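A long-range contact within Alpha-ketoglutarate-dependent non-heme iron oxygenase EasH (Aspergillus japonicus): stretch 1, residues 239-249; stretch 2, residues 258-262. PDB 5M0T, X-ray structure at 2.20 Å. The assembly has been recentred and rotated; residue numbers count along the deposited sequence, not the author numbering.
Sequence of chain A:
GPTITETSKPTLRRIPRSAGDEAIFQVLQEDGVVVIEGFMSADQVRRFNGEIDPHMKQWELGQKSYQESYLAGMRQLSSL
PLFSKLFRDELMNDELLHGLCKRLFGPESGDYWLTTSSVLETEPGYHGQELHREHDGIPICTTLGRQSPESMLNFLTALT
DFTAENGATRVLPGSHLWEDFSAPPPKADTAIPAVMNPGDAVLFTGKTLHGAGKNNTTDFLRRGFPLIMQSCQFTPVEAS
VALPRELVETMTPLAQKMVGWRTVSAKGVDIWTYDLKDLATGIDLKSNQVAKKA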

# COMPACT_ATOMS: atom_id res chain seq x y z
N ALA A 239 -3.95 0.63 9.69
CA ALA A 239 -2.77 -0.21 9.84
C ALA A 239 -3.11 -1.56 10.45
O ALA A 239 -3.80 -1.64 11.45
CB ALA A 239 -1.72 0.48 10.70
N SER A 240 -2.59 -2.61 9.83
CA SER A 240 -2.81 -3.98 10.30
C SER A 240 -1.96 -4.34 11.52
O SER A 240 -2.30 -5.26 12.26
CB SER A 240 -2.56 -4.97 9.16
OG SER A 240 -1.24 -4.86 8.68
N VAL A 241 -0.87 -3.60 11.75
CA VAL A 241 -0.06 -3.76 12.98
C VAL A 241 -0.78 -3.37 14.27
O VAL A 241 -0.29 -3.68 15.34
CB VAL A 241 1.27 -2.97 12.95
CG1 VAL A 241 2.14 -3.43 11.79
CG2 VAL A 241 1.04 -1.46 12.91
N ALA A 242 -1.92 -2.68 14.20
CA ALA A 242 -2.75 -2.41 15.39
C ALA A 242 -3.47 -3.65 15.93
O ALA A 242 -3.86 -3.67 17.10
CB ALA A 242 -3.77 -1.32 15.09
N LEU A 243 -3.65 -4.67 15.10
CA LEU A 243 -4.35 -5.89 15.51
C LEU A 243 -3.40 -6.80 16.27
O LEU A 243 -2.30 -7.07 15.79
CB LEU A 243 -4.92 -6.63 14.28
CG LEU A 243 -5.82 -5.80 13.35
CD1 LEU A 243 -6.28 -6.60 12.16
CD2 LEU A 243 -7.01 -5.24 14.12
N PRO A 244 -3.81 -7.26 17.47
CA PRO A 244 -2.99 -8.29 18.12
C PRO A 244 -3.08 -9.62 17.37
O PRO A 244 -4.12 -9.96 16.81
CB PRO A 244 -3.59 -8.40 19.54
CG PRO A 244 -4.96 -7.82 19.44
CD PRO A 244 -4.94 -6.83 18.32
N ARG A 245 -1.98 -10.35 17.35
CA ARG A 245 -1.93 -11.66 16.70
C ARG A 245 -3.02 -12.61 17.21
O ARG A 245 -3.70 -13.25 16.41
CB ARG A 245 -0.55 -12.28 16.88
CG ARG A 245 -0.41 -13.64 16.21
CD ARG A 245 1.00 -13.90 15.76
NE ARG A 245 1.09 -15.26 15.25
CZ ARG A 245 2.15 -15.79 14.65
NH1 ARG A 245 3.27 -15.09 14.46
NH2 ARG A 245 2.09 -17.04 14.24
N GLU A 246 -3.20 -12.67 18.54
CA GLU A 246 -4.23 -13.51 19.18
C GLU A 246 -5.62 -13.34 18.56
O GLU A 246 -6.32 -14.32 18.31
CB GLU A 246 -4.25 -13.24 20.71
CG GLU A 246 -5.52 -13.57 21.50
CD GLU A 246 -6.35 -12.33 21.87
OE1 GLU A 246 -6.84 -12.26 23.02
OE2 GLU A 246 -6.53 -11.41 21.03
N LEU A 247 -6.01 -12.10 18.28
CA LEU A 247 -7.32 -11.80 17.66
C LEU A 247 -7.36 -12.22 16.17
O LEU A 247 -8.35 -12.80 15.72
CB LEU A 247 -7.65 -10.31 17.80
CG LEU A 247 -9.08 -9.85 17.54
CD1 LEU A 247 -10.05 -10.49 18.53
CD2 LEU A 247 -9.18 -8.31 17.60
N VAL A 248 -6.29 -11.94 15.44
CA VAL A 248 -6.20 -12.32 14.03
C VAL A 248 -6.36 -13.83 13.83
O VAL A 248 -7.04 -14.27 12.90
CB VAL A 248 -4.89 -11.79 13.39
CG1 VAL A 248 -4.68 -12.36 11.99
CG2 VAL A 248 -4.91 -10.26 13.33
N GLU A 249 -5.79 -14.61 14.74
CA GLU A 249 -5.85 -16.08 14.67
C GLU A 249 -7.23 -16.69 14.93
O GLU A 249 -7.40 -17.90 14.72
CB GLU A 249 -4.78 -16.71 15.58
CG GLU A 249 -3.37 -16.39 15.10
CD GLU A 249 -2.28 -17.10 15.88
OE1 GLU A 249 -2.40 -17.27 17.11
OE2 GLU A 249 -1.29 -17.51 15.23
N MET A 258 -7.91 -9.94 4.28
CA MET A 258 -8.56 -8.63 4.16
C MET A 258 -7.99 -7.61 5.15
O MET A 258 -7.82 -6.45 4.80
CB MET A 258 -10.08 -8.73 4.39
CG MET A 258 -10.86 -9.57 3.39
SD MET A 258 -10.56 -9.07 1.70
CE MET A 258 -9.27 -10.23 1.21
N VAL A 259 -7.71 -8.04 6.37
CA VAL A 259 -7.23 -7.16 7.42
C VAL A 259 -5.70 -7.02 7.49
O VAL A 259 -5.17 -6.55 8.49
CB VAL A 259 -7.83 -7.53 8.80
CG1 VAL A 259 -9.35 -7.57 8.74
CG2 VAL A 259 -7.28 -8.85 9.34
N GLY A 260 -4.98 -7.45 6.45
CA GLY A 260 -3.56 -7.15 6.31
C GLY A 260 -2.59 -8.06 7.03
O GLY A 260 -1.49 -7.63 7.39
N TRP A 261 -2.96 -9.33 7.23
CA TRP A 261 -2.05 -10.32 7.81
C TRP A 261 -1.67 -11.50 6.88
O TRP A 261 -1.05 -12.47 7.34
CB TRP A 261 -2.62 -10.83 9.13
CG TRP A 261 -2.34 -9.92 10.27
CD1 TRP A 261 -2.95 -8.73 10.54
CD2 TRP A 261 -1.36 -10.10 11.29
NE1 TRP A 261 -2.42 -8.17 11.67
CE2 TRP A 261 -1.44 -8.99 12.15
CE3 TRP A 261 -0.42 -11.11 11.55
CZ2 TRP A 261 -0.62 -8.84 13.26
CZ3 TRP A 261 0.40 -10.96 12.68
CH2 TRP A 261 0.30 -9.83 13.52
N ARG A 262 -2.00 -11.41 5.59
CA ARG A 262 -1.52 -12.40 4.62
C ARG A 262 -1.00 -11.73 3.36
O ARG A 262 -1.26 -10.55 3.10
CB ARG A 262 -2.61 -13.42 4.25
CG ARG A 262 -2.75 -14.56 5.23
CD ARG A 262 -4.08 -15.29 5.10
NE ARG A 262 -4.26 -16.24 6.20
CZ ARG A 262 -3.74 -17.46 6.27
NH1 ARG A 262 -2.96 -17.96 5.31
NH2 ARG A 262 -3.99 -18.20 7.33

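A tryptophan side chain joins two chemistries in one group: an indole N-H that seeks an acceptor in the plane of the ring, and broad faces that favour aliphatic neighbours. When such a residue is buried, a good site can serve both, and the contact between residues 239-249 and 258-262 of EasH is a compact example of how this is done.

The central polar link is the hydrogen bond from Trp261 NE1 to Ser240 O, 3.0 Å long with an N-H...acceptor angle of 145°. The carbonyl oxygen lies at the edge of the indole, near its plane, which is where the N-H points. The same oxygen also accepts a backbone bond within its own stretch, from Leu243 N to Ser240 O at 3.2 Å, so a single carbonyl both holds the local turn and anchors the tryptophan. A second bond runs in the other direction across the interface: Ser240 OG donates to Gly260 O over 3.1 Å. With chi1 in the p well, the serine hydroxyl is placed to reach this carbonyl, and Ser240 therefore serves as acceptor through its backbone and as donor through its side chain.

The two backbones run close together here. The nearest CA atoms across the contact are those of Ser240 and Gly260, 5.2 Å apart, in segments that form no shared sheet. Glycine suits this point for two reasons. Its positive phi of 85° is a conformation that glycine adopts readily, and a CB in the ideal position would lie 2.6 Å from Ser240 CB, which is a clash. The fit is tight next door as well, where Ser240 CB stands 3.1 Å from Val259 O, just where the chain leaves the helical conformation of Met258.

Around this polar centre the apolar side chains close in. Trp261 points toward the first stretch and has the largest area covered by its partner, 120 Å² of a summed buried surface of 361 Å². Val248, carried on the helix that begins after Pro244, sets its CG2 over one face of the indole, 3.7 Å from the centroid of the five-membered ring and only 12° off the ring normal. This is a CH-pi contact, in which a weakly polarised methyl group meets the electron-rich pi cloud. Leu243 fills the space nearby: its CD1 packs 3.7 Å from Val259 CG2 and 4.3 Å from Trp261 CD1, bridging two residues of the second stretch with one methyl group.

Arg245 makes looser contacts through its aliphatic chain, with CB 4.2 Å from Trp261 CH2 and CD 4.3 Å from Trp261 CZ3. Arg245 NE forms a salt bridge with Glu249 OE2 at 3.3 Å, four residues on, while NH1 and NH2 are hydrogen-bonded elsewhere in the structure. The general lesson is that a buried tryptophan can be served on two fronts, its N-H by an acceptor near the ring plane and a face by an aliphatic group.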